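Local atomic coordinates of periplasmic branched-chain amino acid-binding protein (Burkholderia mallei, PDB entry 3I09), a protein that probably binds branched-chain amino acids or related small ligands in the periplasm for an ABC transporter, and here holds acetoacetic acid. Residues Met31-Phe36 / Lys43-Val48; Glu65-Gly70 / Lys94-Ile99; Thr83-Asn88 / Asn110-Pro115; Gln295-Thr300 / Met306-Lys311. All coordinates share one frame; numbering follows the deposited sequence. Where two conformers were deposited one is given.

Interaction 1 of 4, residues Met31-Phe36 / Lys43-Val48. With EDO (1,2-ethanediol), chain J.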
loop_
_atom_site.group_PDB
_atom_site.type_symbol
_atom_site.label_atom_id
_atom_site.label_comp_id
_atom_site.label_asym_id
_atom_site.label_seq_id
_atom_site.Cartn_x
_atom_site.Cartn_y
_atom_site.Cartn_z
HETATM N N MSE A 31 11.830 12.290 -8.998
HETATM C CA MSE A 31 13.243 12.044 -8.686
HETATM C C MSE A 31 13.725 10.794 -9.406
HETATM O O MSE A 31 14.817 10.806 -9.942
HETATM C CB MSE A 31 13.486 11.919 -7.186
HETATM C CG MSE A 31 13.392 13.220 -6.433
HETATM SE SE MSE A 31 13.876 12.930 -4.559
HETATM C CE MSE A 31 15.505 12.027 -4.993
ATOM N N ALA A 32 12.916 9.734 -9.434
ATOM C CA ALA A 32 13.292 8.493 -10.149
ATOM C C ALA A 32 13.520 8.763 -11.647
ATOM O O ALA A 32 14.427 8.242 -12.235
ATOM C CB ALA A 32 12.199 7.414 -9.977
ATOM N N VAL A 33 12.669 9.573 -12.246
ATOM C CA VAL A 33 12.826 9.940 -13.660
ATOM C C VAL A 33 14.145 10.691 -13.880
ATOM O O VAL A 33 14.918 10.370 -14.787
ATOM C CB VAL A 33 11.618 10.726 -14.155
ATOM C CG1 VAL A 33 11.865 11.307 -15.563
ATOM C CG2 VAL A 33 10.381 9.775 -14.148
ATOM N N ALA A 34 14.382 11.704 -13.060
ATOM C CA ALA A 34 15.615 12.475 -13.151
ATOM C C ALA A 34 16.813 11.595 -12.910
ATOM O O ALA A 34 17.798 11.659 -13.664
ATOM C CB ALA A 34 15.591 13.640 -12.160
ATOM N N ASP A 35 16.753 10.737 -11.885
ATOM C CA ASP A 35 17.910 9.876 -11.585
ATOM C C ASP A 35 18.270 8.891 -12.699
ATOM O O ASP A 35 19.449 8.564 -12.890
ATOM C CB ASP A 35 17.741 9.122 -10.275
ATOM C CG ASP A 35 17.726 10.046 -9.056
ATOM O OD1 ASP A 35 18.122 11.237 -9.148
ATOM O OD2 ASP A 35 17.315 9.560 -7.980
ATOM N N PHE A 36 17.258 8.454 -13.443
ATOM C CA PHE A 36 17.440 7.528 -14.560
ATOM C C PHE A 36 18.083 8.235 -15.774
ATOM O O PHE A 36 18.563 7.581 -16.685
ATOM C CB PHE A 36 16.065 6.970 -14.966
ATOM C CG PHE A 36 16.139 5.732 -15.819
ATOM C CD1 PHE A 36 16.350 4.504 -15.245
ATOM C CD2 PHE A 36 16.010 5.805 -17.193
ATOM C CE1 PHE A 36 16.428 3.364 -16.029
ATOM C CE2 PHE A 36 16.086 4.655 -17.966
ATOM C CZ PHE A 36 16.307 3.452 -17.383
ATOM N N LYS A 43 13.985 8.985 -26.000
ATOM C CA LYS A 43 12.845 9.918 -25.861
ATOM C C LYS A 43 12.814 10.498 -24.474
ATOM O O LYS A 43 13.042 9.778 -23.484
ATOM C CB LYS A 43 11.522 9.209 -26.092
ATOM C CG LYS A 43 11.334 8.720 -27.492
ATOM C CD LYS A 43 10.225 7.699 -27.651
ATOM C CE LYS A 43 8.842 8.300 -27.738
ATOM N NZ LYS A 43 7.909 7.345 -28.496
ATOM N N PRO A 44 12.491 11.784 -24.365
ATOM C CA PRO A 44 12.334 12.354 -23.028
ATOM C C PRO A 44 11.165 11.720 -22.316
ATOM O O PRO A 44 10.171 11.309 -22.955
ATOM C CB PRO A 44 12.058 13.831 -23.298
ATOM C CG PRO A 44 11.458 13.823 -24.702
ATOM C CD PRO A 44 12.187 12.753 -25.431
ATOM N N ILE A 45 11.308 11.612 -21.005
ATOM C CA ILE A 45 10.250 11.110 -20.137
ATOM C C ILE A 45 9.467 12.257 -19.550
ATOM O O ILE A 45 10.042 13.158 -18.953
ATOM C CB ILE A 45 10.815 10.296 -18.995
ATOM C CG1 ILE A 45 11.528 9.071 -19.562
ATOM C CG2 ILE A 45 9.661 9.910 -17.977
ATOM C CD1 ILE A 45 12.638 8.545 -18.727
ATOM N N GLU A 46 8.151 12.217 -19.723
ATOM C CA GLU A 46 7.272 13.248 -19.147
ATOM C C GLU A 46 6.357 12.644 -18.096
ATOM O O GLU A 46 5.817 11.551 -18.289
ATOM C CB GLU A 46 6.381 13.841 -20.230
ATOM C CG GLU A 46 7.026 14.697 -21.277
ATOM C CD GLU A 46 5.968 15.189 -22.303
ATOM O OE1 GLU A 46 4.756 15.157 -21.974
ATOM O OE2 GLU A 46 6.334 15.595 -23.425
ATOM N N VAL A 47 6.174 13.360 -16.987
ATOM C CA VAL A 47 5.303 12.922 -15.919
ATOM C C VAL A 47 4.066 13.831 -15.889
ATOM O O VAL A 47 4.162 15.066 -15.881
ATOM C CB VAL A 47 6.046 12.925 -14.558
ATOM C CG1 VAL A 47 5.116 12.643 -13.424
ATOM C CG2 VAL A 47 7.213 11.900 -14.556
ATOM N N VAL A 48 2.913 13.207 -15.901
ATOM C CA VAL A 48 1.652 13.868 -15.654
ATOM C C VAL A 48 0.988 13.288 -14.398
ATOM O O VAL A 48 1.279 12.171 -13.991
ATOM C CB VAL A 48 0.739 13.782 -16.884
ATOM C CG1 VAL A 48 1.404 14.544 -18.087
ATOM C CG2 VAL A 48 0.393 12.299 -17.245
HETATM C C1 EDO J . 9.123 15.827 -16.439
HETATM O O1 EDO J . 7.676 15.756 -16.466
HETATM C C2 EDO J . 9.740 14.563 -15.853
HETATM O O2 EDO J . 9.551 14.506 -14.409
#

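Interaction 2 of 4, residues Glu65-Gly70 / Lys94-Ile99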
loop_
_atom_site.group_PDB
_atom_site.type_symbol
_atom_site.label_atom_id
_atom_site.label_comp_id
_atom_site.label_asym_id
_atom_site.label_seq_id
_atom_site.Cartn_x
_atom_site.Cartn_y
_atom_site.Cartn_z
ATOM N N GLU A 65 -8.611 9.043 -20.627
ATOM C CA GLU A 65 -8.197 10.197 -21.397
ATOM C C GLU A 65 -6.695 10.197 -21.687
ATOM O O GLU A 65 -6.282 10.441 -22.821
ATOM C CB GLU A 65 -8.593 11.493 -20.693
ATOM C CG GLU A 65 -8.243 12.792 -21.416
ATOM C CD GLU A 65 -7.951 13.922 -20.427
ATOM O OE1 GLU A 65 -8.670 14.019 -19.397
ATOM O OE2 GLU A 65 -6.969 14.684 -20.657
ATOM N N TRP A 66 -5.863 9.976 -20.683
ATOM C CA TRP A 66 -4.423 9.928 -20.922
ATOM C C TRP A 66 -4.028 8.798 -21.900
ATOM O O TRP A 66 -3.144 8.948 -22.756
ATOM C CB TRP A 66 -3.655 9.746 -19.604
ATOM C CG TRP A 66 -3.617 10.923 -18.663
ATOM C CD1 TRP A 66 -3.928 12.228 -18.929
ATOM C CD2 TRP A 66 -3.224 10.870 -17.297
ATOM N NE1 TRP A 66 -3.734 12.996 -17.794
ATOM C CE2 TRP A 66 -3.296 12.177 -16.782
ATOM C CE3 TRP A 66 -2.799 9.837 -16.458
ATOM C CZ2 TRP A 66 -2.956 12.476 -15.453
ATOM C CZ3 TRP A 66 -2.471 10.131 -15.138
ATOM C CH2 TRP A 66 -2.537 11.458 -14.658
HETATM N N MSE A 67 -4.658 7.655 -21.759
HETATM C CA MSE A 67 -4.333 6.521 -22.627
HETATM C C MSE A 67 -4.770 6.776 -24.071
HETATM O O MSE A 67 -4.051 6.439 -24.995
HETATM C CB MSE A 67 -5.013 5.270 -22.091
HETATM C CG MSE A 67 -4.374 4.793 -20.825
HETATM SE SE MSE A 67 -5.274 3.270 -20.043
HETATM C CE MSE A 67 -4.326 3.244 -18.351
ATOM N N ASP A 68 -5.951 7.366 -24.241
ATOM C CA ASP A 68 -6.566 7.529 -25.562
ATOM C C ASP A 68 -6.028 8.727 -26.326
ATOM O O ASP A 68 -5.905 8.644 -27.539
ATOM C CB ASP A 68 -8.089 7.676 -25.444
ATOM C CG ASP A 68 -8.789 6.354 -25.174
ATOM O OD1 ASP A 68 -8.129 5.279 -25.255
ATOM O OD2 ASP A 68 -9.997 6.393 -24.851
ATOM N N ARG A 69 -5.727 9.817 -25.614
ATOM C CA ARG A 69 -5.384 11.129 -26.189
ATOM C C ARG A 69 -4.117 11.746 -25.662
ATOM O O ARG A 69 -3.756 12.816 -26.098
ATOM C CB ARG A 69 -6.466 12.153 -25.854
ATOM C CG ARG A 69 -7.726 11.750 -26.385
ATOM C CD ARG A 69 -8.891 12.605 -25.926
ATOM N NE ARG A 69 -10.013 11.799 -26.345
ATOM C CZ ARG A 69 -10.382 11.622 -27.613
ATOM N NH1 ARG A 69 -9.799 12.294 -28.606
ATOM N NH2 ARG A 69 -11.385 10.794 -27.877
ATOM N N GLY A 70 -3.461 11.104 -24.701
ATOM C CA GLY A 70 -2.304 11.694 -24.047
ATOM C C GLY A 70 -1.044 10.900 -24.220
ATOM O O GLY A 70 -0.016 11.254 -23.657
ATOM N N LYS A 94 -7.447 -1.416 -22.421
ATOM C CA LYS A 94 -6.607 -0.701 -23.386
ATOM C C LYS A 94 -5.226 -1.335 -23.566
ATOM O O LYS A 94 -4.437 -0.861 -24.402
ATOM C CB LYS A 94 -6.422 0.758 -22.954
ATOM C CG LYS A 94 -7.738 1.564 -22.785
ATOM C CD LYS A 94 -8.586 1.528 -23.982
ATOM C CE LYS A 94 -9.855 2.396 -23.802
ATOM N NZ LYS A 94 -9.805 3.465 -24.762
ATOM N N LYS A 95 -4.937 -2.377 -22.789
ATOM C CA LYS A 95 -3.642 -3.085 -22.842
ATOM C C LYS A 95 -2.473 -2.134 -22.557
ATOM O O LYS A 95 -1.571 -1.930 -23.387
ATOM C CB LYS A 95 -3.494 -3.825 -24.174
ATOM C CG LYS A 95 -4.623 -4.851 -24.383
ATOM C CD LYS A 95 -4.452 -5.684 -25.671
ATOM C CE LYS A 95 -5.191 -7.028 -25.531
ATOM N NZ LYS A 95 -4.804 -8.031 -26.583
ATOM N N LYS A 96 -2.559 -1.461 -21.415
ATOM C CA LYS A 96 -1.532 -0.517 -21.008
ATOM C C LYS A 96 -0.957 -0.936 -19.680
ATOM O O LYS A 96 -1.675 -1.403 -18.811
ATOM C CB LYS A 96 -2.086 0.888 -20.844
ATOM C CG LYS A 96 -2.692 1.480 -22.095
ATOM C CD LYS A 96 -1.663 1.701 -23.183
ATOM C CE LYS A 96 -2.353 2.316 -24.402
ATOM N NZ LYS A 96 -1.534 2.236 -25.632
ATOM N N VAL A 97 0.351 -0.744 -19.519
ATOM C CA VAL A 97 1.022 -1.121 -18.288
ATOM C C VAL A 97 0.572 -0.280 -17.081
ATOM O O VAL A 97 0.589 0.964 -17.110
ATOM C CB VAL A 97 2.579 -1.036 -18.434
ATOM C CG1 VAL A 97 3.294 -1.415 -17.088
ATOM C CG2 VAL A 97 3.050 -1.926 -19.624
ATOM N N TYR A 98 0.154 -0.977 -16.034
ATOM C CA TYR A 98 -0.421 -0.380 -14.860
ATOM C C TYR A 98 0.297 -0.936 -13.616
ATOM O O TYR A 98 0.214 -2.149 -13.319
ATOM C CB TYR A 98 -1.916 -0.691 -14.809
ATOM C CG TYR A 98 -2.647 -0.249 -13.535
ATOM C CD1 TYR A 98 -2.500 1.033 -13.004
ATOM C CD2 TYR A 98 -3.526 -1.115 -12.901
ATOM C CE1 TYR A 98 -3.203 1.425 -11.870
ATOM C CE2 TYR A 98 -4.224 -0.749 -11.774
ATOM C CZ TYR A 98 -4.064 0.512 -11.256
ATOM O OH TYR A 98 -4.754 0.837 -10.125
ATOM N N ILE A 99 0.968 -0.049 -12.884
ATOM C CA ILE A 99 1.613 -0.448 -11.662
ATOM C C ILE A 99 0.946 0.273 -10.512
ATOM O O ILE A 99 0.918 1.513 -10.453
ATOM C CB ILE A 99 3.106 -0.148 -11.685
ATOM C CG1 ILE A 99 3.735 -0.846 -12.878
ATOM C CG2 ILE A 99 3.739 -0.639 -10.374
ATOM C CD1 ILE A 99 5.240 -0.563 -13.025
HETATM O O HOH W 1 -1.449 5.523 -24.901
#

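Interaction 3 of 4, residues Thr83-Asn88 / Asn110-Pro115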
loop_
_atom_site.group_PDB
_atom_site.type_symbol
_atom_site.label_atom_id
_atom_site.label_comp_id
_atom_site.label_asym_id
_atom_site.label_seq_id
_atom_site.Cartn_x
_atom_site.Cartn_y
_atom_site.Cartn_z
ATOM N N THR A 83 -10.421 3.315 -6.476
ATOM C CA THR A 83 -9.765 3.917 -7.640
ATOM C C THR A 83 -8.800 2.948 -8.307
ATOM O O THR A 83 -8.696 2.918 -9.543
ATOM C CB THR A 83 -9.054 5.242 -7.356
ATOM O OG1 THR A 83 -7.824 5.019 -6.667
ATOM C CG2 THR A 83 -9.915 6.196 -6.553
ATOM N N ALA A 84 -8.123 2.124 -7.515
ATOM C CA ALA A 84 -7.179 1.162 -8.083
ATOM C C ALA A 84 -7.885 0.192 -9.037
ATOM O O ALA A 84 -7.335 -0.192 -10.077
ATOM C CB ALA A 84 -6.459 0.345 -6.980
ATOM N N LEU A 85 -9.051 -0.264 -8.617
ATOM C CA LEU A 85 -9.859 -1.227 -9.380
ATOM C C LEU A 85 -10.514 -0.623 -10.596
ATOM O O LEU A 85 -10.579 -1.272 -11.618
ATOM C CB LEU A 85 -10.869 -1.896 -8.476
ATOM C CG LEU A 85 -10.237 -2.853 -7.453
ATOM C CD1 LEU A 85 -11.272 -3.269 -6.408
ATOM C CD2 LEU A 85 -9.630 -4.096 -8.124
ATOM N N SER A 86 -10.977 0.623 -10.508
ATOM C CA SER A 86 -11.549 1.279 -11.696
ATOM C C SER A 86 -10.467 1.517 -12.750
ATOM O O SER A 86 -10.683 1.242 -13.951
ATOM C CB SER A 86 -12.320 2.566 -11.325
ATOM O OG SER A 86 -11.472 3.610 -10.869
HETATM N N MSE A 87 -9.288 1.951 -12.317
HETATM C CA MSE A 87 -8.159 2.113 -13.229
HETATM C C MSE A 87 -7.665 0.812 -13.834
HETATM O O MSE A 87 -7.306 0.761 -15.024
HETATM C CB MSE A 87 -7.004 2.843 -12.507
HETATM C CG MSE A 87 -7.345 4.295 -12.279
HETATM SE SE MSE A 87 -5.848 5.332 -11.518
HETATM C CE MSE A 87 -5.691 4.500 -9.861
ATOM N N ASN A 88 -7.622 -0.221 -13.011
ATOM C CA ASN A 88 -7.222 -1.574 -13.457
ATOM C C ASN A 88 -8.038 -2.048 -14.650
ATOM O O ASN A 88 -7.481 -2.637 -15.584
ATOM C CB ASN A 88 -7.415 -2.529 -12.291
ATOM C CG ASN A 88 -6.759 -3.870 -12.500
ATOM O OD1 ASN A 88 -5.568 -3.959 -12.785
ATOM N ND2 ASN A 88 -7.551 -4.943 -12.308
ATOM N N ASN A 110 -6.117 -11.152 -7.946
ATOM C CA ASN A 110 -6.965 -12.283 -7.664
ATOM C C ASN A 110 -8.190 -12.204 -8.564
ATOM O O ASN A 110 -8.028 -12.386 -9.774
ATOM C CB ASN A 110 -7.257 -12.355 -6.166
ATOM C CG ASN A 110 -6.145 -13.039 -5.418
ATOM O OD1 ASN A 110 -5.973 -14.283 -5.531
ATOM N ND2 ASN A 110 -5.346 -12.255 -4.691
ATOM N N GLU A 111 -9.362 -11.878 -8.024
ATOM C CA GLU A 111 -10.584 -11.844 -8.841
ATOM C C GLU A 111 -10.482 -10.899 -10.041
ATOM O O GLU A 111 -11.149 -11.127 -11.051
ATOM C CB GLU A 111 -11.805 -11.475 -7.998
ATOM C CG GLU A 111 -12.225 -12.530 -6.976
ATOM C CD GLU A 111 -11.462 -12.477 -5.667
ATOM O OE1 GLU A 111 -10.563 -11.601 -5.500
ATOM O OE2 GLU A 111 -11.799 -13.307 -4.784
ATOM N N GLN A 112 -9.701 -9.824 -9.912
ATOM C CA GLN A 112 -9.558 -8.840 -10.974
ATOM C C GLN A 112 -8.139 -8.754 -11.518
ATOM O O GLN A 112 -7.713 -7.703 -12.011
ATOM C CB GLN A 112 -10.091 -7.482 -10.502
ATOM C CG GLN A 112 -11.597 -7.590 -10.193
ATOM C CD GLN A 112 -12.260 -6.299 -9.717
ATOM O OE1 GLN A 112 -13.034 -6.303 -8.733
ATOM N NE2 GLN A 112 -12.015 -5.216 -10.413
ATOM N N CYS A 113 -7.428 -9.891 -11.512
ATOM C CA CYS A 113 -6.080 -9.919 -12.040
ATOM C C CYS A 113 -6.114 -9.709 -13.554
ATOM O O CYS A 113 -7.116 -10.012 -14.231
ATOM C CB CYS A 113 -5.375 -11.217 -11.667
ATOM S SG CYS A 113 -5.999 -12.650 -12.572
ATOM N N THR A 114 -5.065 -9.095 -14.070
ATOM C CA THR A 114 -4.960 -8.832 -15.506
ATOM C C THR A 114 -3.517 -9.098 -15.921
ATOM O O THR A 114 -2.632 -9.116 -15.080
ATOM C CB THR A 114 -5.374 -7.381 -15.915
ATOM O OG1 THR A 114 -4.239 -6.545 -16.061
ATOM C CG2 THR A 114 -6.367 -6.712 -14.898
ATOM N N PRO A 115 -3.283 -9.277 -17.204
ATOM C CA PRO A 115 -1.953 -9.429 -17.733
ATOM C C PRO A 115 -1.141 -8.145 -17.808
ATOM O O PRO A 115 0.027 -8.224 -18.155
ATOM C CB PRO A 115 -2.188 -9.921 -19.165
ATOM C CG PRO A 115 -3.611 -10.223 -19.263
ATOM C CD PRO A 115 -4.288 -9.340 -18.278
#

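Interaction 4 of 4, residues Gln295-Thr300 / Met306-Lys311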
loop_
_atom_site.group_PDB
_atom_site.type_symbol
_atom_site.label_atom_id
_atom_site.label_comp_id
_atom_site.label_asym_id
_atom_site.label_seq_id
_atom_site.Cartn_x
_atom_site.Cartn_y
_atom_site.Cartn_z
ATOM N N GLN A 295 13.960 0.154 -21.137
ATOM C CA GLN A 295 15.371 0.235 -21.607
ATOM C C GLN A 295 15.849 -1.102 -22.163
ATOM O O GLN A 295 16.503 -1.139 -23.224
ATOM C CB GLN A 295 16.260 0.696 -20.434
ATOM C CG GLN A 295 17.821 0.790 -20.675
ATOM C CD GLN A 295 18.498 1.372 -19.460
ATOM O OE1 GLN A 295 18.919 2.553 -19.443
ATOM N NE2 GLN A 295 18.502 0.609 -18.386
ATOM N N ALA A 296 15.532 -2.183 -21.442
ATOM C CA ALA A 296 15.849 -3.543 -21.851
ATOM C C ALA A 296 15.015 -4.016 -23.040
ATOM O O ALA A 296 15.540 -4.709 -23.911
ATOM C CB ALA A 296 15.733 -4.531 -20.643
ATOM N N ALA A 297 13.733 -3.662 -23.097
ATOM C CA ALA A 297 12.893 -4.027 -24.233
ATOM C C ALA A 297 13.197 -3.216 -25.501
ATOM O O ALA A 297 12.822 -3.631 -26.603
ATOM C CB ALA A 297 11.438 -3.861 -23.878
ATOM N N GLY A 298 13.786 -2.028 -25.347
ATOM C CA GLY A 298 13.925 -1.090 -26.456
ATOM C C GLY A 298 12.594 -0.580 -27.007
ATOM O O GLY A 298 12.514 -0.134 -28.141
ATOM N N SER A 299 11.555 -0.620 -26.196
ATOM C CA SER A 299 10.194 -0.355 -26.646
ATOM C C SER A 299 9.340 -0.001 -25.443
ATOM O O SER A 299 9.613 -0.498 -24.349
ATOM C CB SER A 299 9.606 -1.650 -27.253
ATOM O OG SER A 299 8.274 -1.474 -27.711
ATOM N N THR A 300 8.292 0.796 -25.651
ATOM C CA THR A 300 7.227 0.971 -24.641
ATOM C C THR A 300 6.005 0.083 -24.943
ATOM O O THR A 300 5.027 0.122 -24.206
ATOM C CB THR A 300 6.743 2.438 -24.573
ATOM O OG1 THR A 300 6.596 2.934 -25.913
ATOM C CG2 THR A 300 7.728 3.316 -23.809
HETATM N N MSE A 306 5.712 -5.838 -20.400
HETATM C CA MSE A 306 5.218 -6.798 -19.407
HETATM C C MSE A 306 6.119 -8.034 -19.368
HETATM O O MSE A 306 6.449 -8.514 -18.270
HETATM C CB MSE A 306 3.750 -7.213 -19.655
HETATM C CG MSE A 306 2.687 -6.177 -19.307
HETATM SE SE MSE A 306 2.765 -5.317 -17.590
HETATM C CE MSE A 306 2.787 -6.858 -16.448
ATOM N N ALA A 307 6.560 -8.510 -20.536
ATOM C CA ALA A 307 7.477 -9.659 -20.600
ATOM C C ALA A 307 8.809 -9.338 -19.896
ATOM O O ALA A 307 9.317 -10.164 -19.118
ATOM C CB ALA A 307 7.716 -10.126 -22.061
ATOM N N GLN A 308 9.345 -8.135 -20.105
ATOM C CA GLN A 308 10.546 -7.696 -19.375
ATOM C C GLN A 308 10.262 -7.633 -17.885
ATOM O O GLN A 308 11.060 -8.137 -17.099
ATOM C CB GLN A 308 11.080 -6.330 -19.816
ATOM C CG GLN A 308 11.800 -6.304 -21.138
ATOM C CD GLN A 308 13.138 -7.052 -21.101
ATOM O OE1 GLN A 308 13.749 -7.269 -20.033
ATOM N NE2 GLN A 308 13.598 -7.421 -22.257
ATOM N N LEU A 309 9.149 -7.010 -17.483
ATOM C CA LEU A 309 8.843 -6.897 -16.063
ATOM C C LEU A 309 8.778 -8.257 -15.372
ATOM O O LEU A 309 9.203 -8.396 -14.217
ATOM C CB LEU A 309 7.551 -6.106 -15.839
ATOM C CG LEU A 309 7.642 -4.600 -16.061
ATOM C CD1 LEU A 309 6.220 -3.987 -16.137
ATOM C CD2 LEU A 309 8.500 -3.899 -14.996
ATOM N N LYS A 310 8.261 -9.250 -16.088
ATOM C CA LYS A 310 8.092 -10.592 -15.536
ATOM C C LYS A 310 9.291 -11.496 -15.664
ATOM O O LYS A 310 9.243 -12.609 -15.167
ATOM C CB LYS A 310 6.821 -11.242 -16.103
ATOM C CG LYS A 310 5.591 -10.564 -15.460
ATOM C CD LYS A 310 4.295 -11.227 -15.614
ATOM C CE LYS A 310 3.168 -10.364 -14.982
ATOM N NZ LYS A 310 1.810 -10.848 -15.259
ATOM N N LYS A 311 10.387 -11.004 -16.229
ATOM C CA LYS A 311 11.609 -11.797 -16.277
ATOM C C LYS A 311 12.832 -11.151 -15.630
ATOM O O LYS A 311 13.877 -11.773 -15.639
ATOM C CB LYS A 311 11.946 -12.199 -17.715
ATOM C CG LYS A 311 12.608 -11.095 -18.579
ATOM C CD LYS A 311 12.563 -11.510 -20.062
ATOM C CE LYS A 311 13.363 -10.559 -20.963
ATOM N NZ LYS A 311 13.462 -11.106 -22.379
#

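Interaction 1 of 4, residues Met31-Phe36 / Lys43-Val48
Val47 N gives a hydrogen bond to O1 of a 1,2-ethanediol molecule, 2.9 Å long and almost straight at 171°. This diol, probably from the crystallisation liquor, lies along the side of the helix-strand contact, with its C2 3.9 Å from Val33 CG1, and its second grip on the protein is a hydrogen bond from Lys30 NZ. Between the two segments themselves no hydrogen bond forms, and the joint is made by branched aliphatic side chains. Val33 projects from the helix with its two methyls splayed over the strand. With chi1 at 171°, CG1 lies opposite the backbone N and is delivered to Ile45, where it meets CG2 at 3.6 Å and nearly as closely the branching CB. The other methyl, CG2, reaches along the strand to touch Val47 CG2 at 3.8 Å, the two side chains running past each other in opposite directions. One helix residue thus spans two strand residues that sit on the same side of the strand, while Glu46 between them turns away. Helix 22-36 covers this side of strand 43-51. Val33 and Ile45 both also pack on Ile7 of the adjacent parallel strand 5-11, and Val47 touches Ile29 and Leu26, one and two turns back from Val33. Helix 278-297 packs on an adjoining flank of helix 22-36, through Ala32 and Phe36.

Interaction 2 of 4, residues Glu65-Gly70 / Lys94-Ile99
The last turn of helix 56-69 faces the bend that leads from helix 81-94 into strand 97-100, with the CA atoms of Met67 and Lys94 7.6 Å apart. Lys95, with positive phi, is the C-prime residue of a Schellman motif in which Lys96 N returns to Ala91 O, and this turn presents Lys94 and Lys96 to the helix while Lys95 points away. Met67, a selenomethionine, reaches over to the roots of both lysines on an extended chain. Its SE lies 3.8 Å from Lys96 CG and 4.0 Å from Lys94 CB, so it is the aliphatic roots of the lysines that cover the selenium, Lys96 running past it in the opposite direction. Deeper in, Met67 also touches Val90 and Leu75. Lys94 then bends at chi2 (-54°) and again near its end, which brings the ammonium to the Asp68 carboxylate, the two side chains crossing at about a right angle. NZ forms a salt bridge with Asp68 OD1 through the syn lone pair; the 2.5 Å between them is shorter than usual and its exact length doubtful. A second bond, NZ to OD2, is weak. A water lies 2.8 Å from Met67 O, in hydrogen-bonding position, and makes a weak bond with Lys96 NZ. The chemistry is therefore layered: an apolar selenomethionine against lysine methylenes inside, and an ion pair at the exposed margin, where solvent around Asp68 probably tempers its strength.

Interaction 3 of 4, residues Thr83-Asn88 / Asn110-Pro115
Two side-chain amides, those of Asn88 and Gln112, face the other segment in different ways. The Asn88 amide offers its N-H within its own plane: ND2 donates to Gln112 O at 2.8 Å, the carbonyl oxygen lying only 6° out of the amide plane. The donor also sits in the plane of that carbonyl, although the bond is bent at the hydrogen (138°). Thr114 CG2 comes obliquely at the outer end of the same amide, displaced to one side of its plane, 3.4 Å from Asn88 ND2 and 3.6 Å from Asn88 OD1. The Gln112 amide is used by its face instead. Leu85 CD2 rests over one side of it, nearest to NE2 at 3.5 Å, and the two side chains cross at about a right angle. Asn88 reaches the loop because its CG stands opposite the backbone N, chi1 -167°, carrying the amide outward from the helix. Its remaining oxygen, OD1, is hydrogen-bonded to Thr117 OG1, a hydroxyl that also pairs with Thr114 OG1. The buried amide is thus engaged at both its nitrogen and its oxygen, which fixes its flip and anchors the loop backbone. On the loop side, a type I turn from Asn110 to Cys113 brings Gln112 to the helix, and Cys113 points away into the disulfide with Cys371. The arrangement belongs to the alpha/beta lobe of a type I periplasmic binding protein: helix 81-94, whose start adjoins the acetoacetic acid pocket at Asn80 and Ser81, is tied to the loop joining parallel strands 97-100 and 117-119.

Interaction 4 of 4, residues Gln295-Thr300 / Met306-Lys311
Ala296 and Ala297 in the last turn of helix 278-297 meet Gln308 of helix 302-309, the two helices following one another through a short connection. The backbones come close, with the CA atoms of Ala297 and Gln308 6.5 Å apart, an approach that the small alanine methyls permit. Gln308 spreads its side chain over both. Its CG touches Ala297 CB at 3.7 Å, and a turn at chi2 (-68°) folds the amide back across the helix end, placing OE1 3.4 Å from Ala296 CB. One amide face lies over Ala296 CB and the Ala296 carbonyl; Ala296 O sits above the amide plane, not in line with an NE2 N-H, which fits the absence of a hydrogen bond. Gly298, with positive phi, ends the first helix and starts the reversal, and Ser299 OG bonds to Asp301 N just before the second helix. The inner side of helix 302-309 is apolar, where Met306 and Leu309 press on Val97 of strand 97-100; Gln308 also touches Ala293 one turn earlier. Chemically the contact is one of van der Waals touches at the protein surface: the glutamine contributes its aliphatic stem and the face of its amide.

In the fold
All four contacts lie in the lobe built on the mixed sheet that contains strands 43-51, 5-11, 72-77, 97-100 and 117-119. Interaction 1 comes first along the chain, interactions 2 and 3 alternate their segments, and interaction 4 follows. The centres of interactions 2 and 3 are about 14 Å apart, and Tyr98 joins them through a probable hydrogen bond from its OH to Ala84 O. The centre of interaction 1 is about 17 Å from those of 2 and 4, yet side chains touch, Val48 on Trp66 and Phe36 on Gln295. Val97 packs on Met306 and Leu309, linking 2 with 4. In interaction 3 the side chain of Leu85 is about 9 Å from acetoacetic acid. Together the contacts fasten helices and a loop to one sheet.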